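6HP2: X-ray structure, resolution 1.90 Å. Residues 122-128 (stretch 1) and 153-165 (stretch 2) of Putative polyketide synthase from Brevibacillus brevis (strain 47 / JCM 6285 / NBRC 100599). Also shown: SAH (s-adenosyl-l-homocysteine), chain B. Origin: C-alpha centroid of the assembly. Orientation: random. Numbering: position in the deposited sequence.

Stretch 1, residues 122-128: THGFTIT
Stretch 2 (153-165) KDSSKDAFPDLYD

Stretch 1 enters as an extended strand, phi near -120° and psi near 138° from T122 to F125. I127 turns to -79/-10, and T128 occupies the N-cap position before a helix without making a capping bond. Stretch 2 is mostly loop and wraps around the strand's side chains instead of pairing with it as a sheet. Register is tight at one end, where the CA atoms of I127 and K153 lie 5.0 Å apart, and loose at the other, where those of H123 and P161 are 8.8 Å apart. As stretch 1 runs from H123 to I127, its partners run back from Y164 to K153, so the two chains pass in opposite overall directions. The backbones touch at the close end alone: K153 N gives a weak hydrogen bond to T126 O, 3.2 Å with an N-H...O angle of 128°.

Strand alternation sets the pattern. H123 and F125 point toward stretch 2; T122 and T126 point away, and G124 has no side chain to place.

F125 is the center of the contact. Its chi1 of -88° (m) and chi2 of 24° set the ring between two unlike partners. Over one face sits the aliphatic start of K153, its CB 3.7 Å from the ring centroid and 21° off the normal, a CH-pi contact. K153, with chi1 and chi2 both m and chi3 and chi4 both t, carries its amine away from the strand, so methylene rather than charge meets the ring. Over the opposite face comes the edge of F160 (chi1 -57°, m; chi2 -48°), with centroids 5.1 Å apart and planes at 68°; F160 CD1 reaches F125 CE2 at 3.6 Å. The edge of the F125 ring meets backbone, with D158 O 3.5 Å from F125 CE2, while P161 CD lies 3.9 Å from F125 CE1.

The loop holds its own shape around this ring. D158 (chi1 -61°, m) accepts D154 N at OD2, 2.9 Å, and D154 O accepts D158 N at 2.8 Å, closing a compact turn. D154 (chi1 175°, t) also takes S156 N at OD1, 2.9 Å, and S156 OG at the same OD1, 2.7 Å.

At the wide end, long side chains bridge the gap. H123 (chi1 -75°, m; chi2 169°) and Y164 (chi1 -55°, m; chi2 -83°) meet in a short hydrogen bond, ND1 to OH at 2.6 Å and 169°. The hydroxyl lies near the imidazole plane, in line with the nitrogen lone pair or N-H. P161 CG packs 3.7 Å from H123 ND1.

I127 (chi1 -161°, t; chi2 159°, t) extends CD1 to 3.7 Å from D154 CB. Both stretches also bind S-adenosyl-L-homocysteine: S155 N donates to SAH N1 at 2.9 Å, SAH N6 to D154 OD1 at 3.0 Å, and T128 OG1 (chi1 -47°, m) hydrogen-bonds SAH O2' at 3.0 Å.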

# COMPACT_ATOMS: atom_id res chain seq x y z
N THR A 122 -15.16 2.68 8.96
CA THR A 122 -13.89 2.10 8.57
C THR A 122 -13.44 1.05 9.58
O THR A 122 -13.57 1.25 10.80
CB THR A 122 -12.80 3.17 8.45
OG1 THR A 122 -12.61 3.86 9.69
CG2 THR A 122 -13.10 4.14 7.36
N HIS A 123 -12.93 -0.06 9.05
CA HIS A 123 -12.34 -1.13 9.84
C HIS A 123 -10.88 -1.31 9.42
O HIS A 123 -10.58 -1.23 8.23
CB HIS A 123 -13.05 -2.46 9.62
CG HIS A 123 -14.38 -2.58 10.27
ND1 HIS A 123 -15.25 -3.61 9.99
CD2 HIS A 123 -14.97 -1.81 11.22
CE1 HIS A 123 -16.33 -3.47 10.74
NE2 HIS A 123 -16.18 -2.39 11.50
N GLY A 124 -10.00 -1.51 10.39
CA GLY A 124 -8.63 -1.95 10.13
C GLY A 124 -8.26 -3.24 10.84
O GLY A 124 -8.74 -3.52 11.95
N PHE A 125 -7.42 -4.05 10.18
CA PHE A 125 -6.77 -5.21 10.76
C PHE A 125 -5.28 -4.87 10.76
O PHE A 125 -4.74 -4.41 9.73
CB PHE A 125 -6.96 -6.49 9.96
CG PHE A 125 -8.18 -7.29 10.27
CD1 PHE A 125 -9.31 -6.73 10.84
CD2 PHE A 125 -8.17 -8.67 10.04
CE1 PHE A 125 -10.37 -7.48 11.12
CE2 PHE A 125 -9.27 -9.43 10.32
CZ PHE A 125 -10.37 -8.83 10.88
N THR A 126 -4.61 -5.12 11.89
CA THR A 126 -3.16 -5.18 11.91
C THR A 126 -2.72 -6.30 12.83
O THR A 126 -3.29 -6.50 13.91
CB THR A 126 -2.51 -3.88 12.36
OG1 THR A 126 -1.09 -4.08 12.39
CG2 THR A 126 -3.04 -3.39 13.72
N ILE A 127 -1.73 -7.08 12.38
CA ILE A 127 -1.29 -8.22 13.17
C ILE A 127 -0.38 -7.82 14.31
O ILE A 127 -0.10 -8.66 15.19
CB ILE A 127 -0.59 -9.25 12.26
CG1 ILE A 127 -0.55 -10.60 12.95
CG2 ILE A 127 0.80 -8.74 11.86
CD1 ILE A 127 -0.35 -11.73 12.00
N THR A 128 0.07 -6.57 14.35
CA THR A 128 0.95 -6.05 15.40
C THR A 128 0.09 -5.44 16.51
O THR A 128 -0.58 -4.42 16.31
CB THR A 128 1.89 -5.01 14.80
OG1 THR A 128 2.47 -5.52 13.59
CG2 THR A 128 2.99 -4.63 15.79
N LYS A 153 -5.63 -8.57 14.41
CA LYS A 153 -6.03 -9.82 13.81
C LYS A 153 -5.17 -10.07 12.57
O LYS A 153 -4.57 -9.15 12.01
CB LYS A 153 -7.51 -9.82 13.37
CG LYS A 153 -8.53 -9.80 14.53
CD LYS A 153 -8.40 -10.96 15.46
CE LYS A 153 -9.39 -10.86 16.62
NZ LYS A 153 -9.16 -11.91 17.65
N ASP A 154 -5.19 -11.32 12.12
CA ASP A 154 -4.38 -11.81 11.00
C ASP A 154 -5.31 -11.94 9.77
O ASP A 154 -6.23 -12.75 9.75
CB ASP A 154 -3.75 -13.14 11.40
CG ASP A 154 -2.97 -13.80 10.25
OD1 ASP A 154 -3.05 -13.41 9.07
OD2 ASP A 154 -2.24 -14.76 10.56
N SER A 155 -5.09 -11.08 8.78
CA SER A 155 -5.97 -10.99 7.64
C SER A 155 -5.93 -12.24 6.75
O SER A 155 -6.77 -12.37 5.85
CB SER A 155 -5.59 -9.79 6.80
OG SER A 155 -5.70 -8.61 7.50
N SER A 156 -4.99 -13.17 6.98
CA SER A 156 -4.92 -14.43 6.25
C SER A 156 -5.61 -15.56 6.97
O SER A 156 -5.64 -16.68 6.46
CB SER A 156 -3.44 -14.82 5.96
OG SER A 156 -2.75 -15.22 7.12
N LYS A 157 -6.16 -15.30 8.15
CA LYS A 157 -6.75 -16.37 8.95
C LYS A 157 -8.06 -15.96 9.62
O LYS A 157 -9.00 -16.76 9.70
CB LYS A 157 -5.80 -16.83 10.05
CG LYS A 157 -4.48 -17.40 9.53
CD LYS A 157 -3.67 -18.05 10.63
CE LYS A 157 -2.31 -18.52 10.10
NZ LYS A 157 -2.40 -19.36 8.86
N ASP A 158 -8.12 -14.74 10.15
CA ASP A 158 -9.34 -14.23 10.80
C ASP A 158 -10.27 -13.58 9.78
O ASP A 158 -9.87 -12.63 9.11
CB ASP A 158 -8.95 -13.22 11.88
CG ASP A 158 -8.06 -13.84 12.97
OD1 ASP A 158 -8.48 -14.83 13.57
OD2 ASP A 158 -6.95 -13.34 13.19
N ALA A 159 -11.50 -14.07 9.70
CA ALA A 159 -12.44 -13.56 8.71
C ALA A 159 -12.73 -12.09 8.98
O ALA A 159 -12.88 -11.69 10.12
CB ALA A 159 -13.75 -14.36 8.75
N PHE A 160 -12.70 -11.28 7.94
CA PHE A 160 -13.07 -9.87 8.09
C PHE A 160 -14.54 -9.80 8.53
O PHE A 160 -15.34 -10.66 8.16
CB PHE A 160 -12.88 -9.08 6.78
CG PHE A 160 -11.52 -9.11 6.21
CD1 PHE A 160 -10.42 -8.86 6.97
CD2 PHE A 160 -11.33 -9.35 4.85
CE1 PHE A 160 -9.20 -8.86 6.41
CE2 PHE A 160 -10.10 -9.37 4.32
CZ PHE A 160 -9.03 -9.11 5.08
N PRO A 161 -14.90 -8.88 9.42
CA PRO A 161 -16.20 -8.99 10.08
C PRO A 161 -17.37 -8.51 9.24
O PRO A 161 -18.49 -8.87 9.58
CB PRO A 161 -16.04 -8.14 11.34
CG PRO A 161 -15.00 -7.16 10.99
CD PRO A 161 -14.06 -7.85 10.05
N ASP A 162 -17.16 -7.78 8.16
CA ASP A 162 -18.28 -7.13 7.47
C ASP A 162 -18.12 -7.28 5.96
O ASP A 162 -17.24 -7.98 5.46
CB ASP A 162 -18.37 -5.66 7.89
CG ASP A 162 -19.81 -5.15 7.95
OD1 ASP A 162 -20.67 -5.66 7.23
OD2 ASP A 162 -20.05 -4.21 8.72
N LEU A 163 -19.02 -6.63 5.22
CA LEU A 163 -18.94 -6.53 3.77
C LEU A 163 -18.58 -5.10 3.44
O LEU A 163 -19.08 -4.17 4.08
CB LEU A 163 -20.25 -6.91 3.10
CG LEU A 163 -20.54 -8.40 2.87
CD1 LEU A 163 -19.68 -8.94 1.74
CD2 LEU A 163 -20.33 -9.20 4.12
N TYR A 164 -17.67 -4.93 2.49
CA TYR A 164 -17.04 -3.63 2.22
C TYR A 164 -17.19 -3.18 0.78
O TYR A 164 -17.10 -3.97 -0.15
CB TYR A 164 -15.54 -3.63 2.60
CG TYR A 164 -15.34 -4.06 4.04
CD1 TYR A 164 -15.48 -3.15 5.07
CD2 TYR A 164 -15.09 -5.41 4.36
CE1 TYR A 164 -15.32 -3.55 6.40
CE2 TYR A 164 -14.91 -5.80 5.73
CZ TYR A 164 -15.04 -4.88 6.70
OH TYR A 164 -14.91 -5.30 8.03
N ASP A 165 -17.35 -1.87 0.59
CA ASP A 165 -17.32 -1.29 -0.73
C ASP A 165 -15.90 -1.05 -1.21
O ASP A 165 -15.64 -0.99 -2.41
CB ASP A 165 -18.09 0.02 -0.69
CG ASP A 165 -19.46 -0.16 -0.11
OD1 ASP A 165 -20.21 -1.01 -0.67
OD2 ASP A 165 -19.77 0.49 0.95
N SAH B . -0.80 0.25 5.32
CA SAH B . -0.06 0.92 6.37
CB SAH B . 0.99 0.01 7.00
CG SAH B . 1.88 -0.75 6.03
SD SAH B . 3.20 -1.63 6.91
C SAH B . 0.57 2.16 5.78
O SAH B . 1.24 2.92 6.48
OXT SAH B . 0.40 2.40 4.59
C5' SAH B . 2.51 -3.29 6.80
C4' SAH B . 1.27 -3.46 7.68
O4' SAH B . 0.70 -4.77 7.41
C3' SAH B . 1.64 -3.52 9.20
O3' SAH B . 0.62 -2.74 9.84
C2' SAH B . 1.54 -4.98 9.61
O2' SAH B . 1.18 -5.21 10.94
C1' SAH B . 0.46 -5.47 8.62
N9 SAH B . 0.40 -6.91 8.38
C8 SAH B . 1.39 -7.72 7.91
N7 SAH B . 0.89 -8.96 7.90
C5 SAH B . -0.40 -8.93 8.29
C6 SAH B . -1.39 -9.89 8.47
N6 SAH B . -1.22 -11.19 8.19
N1 SAH B . -2.63 -9.50 8.88
C2 SAH B . -2.89 -8.19 9.21
N3 SAH B . -1.90 -7.25 9.07
C4 SAH B . -0.68 -7.62 8.66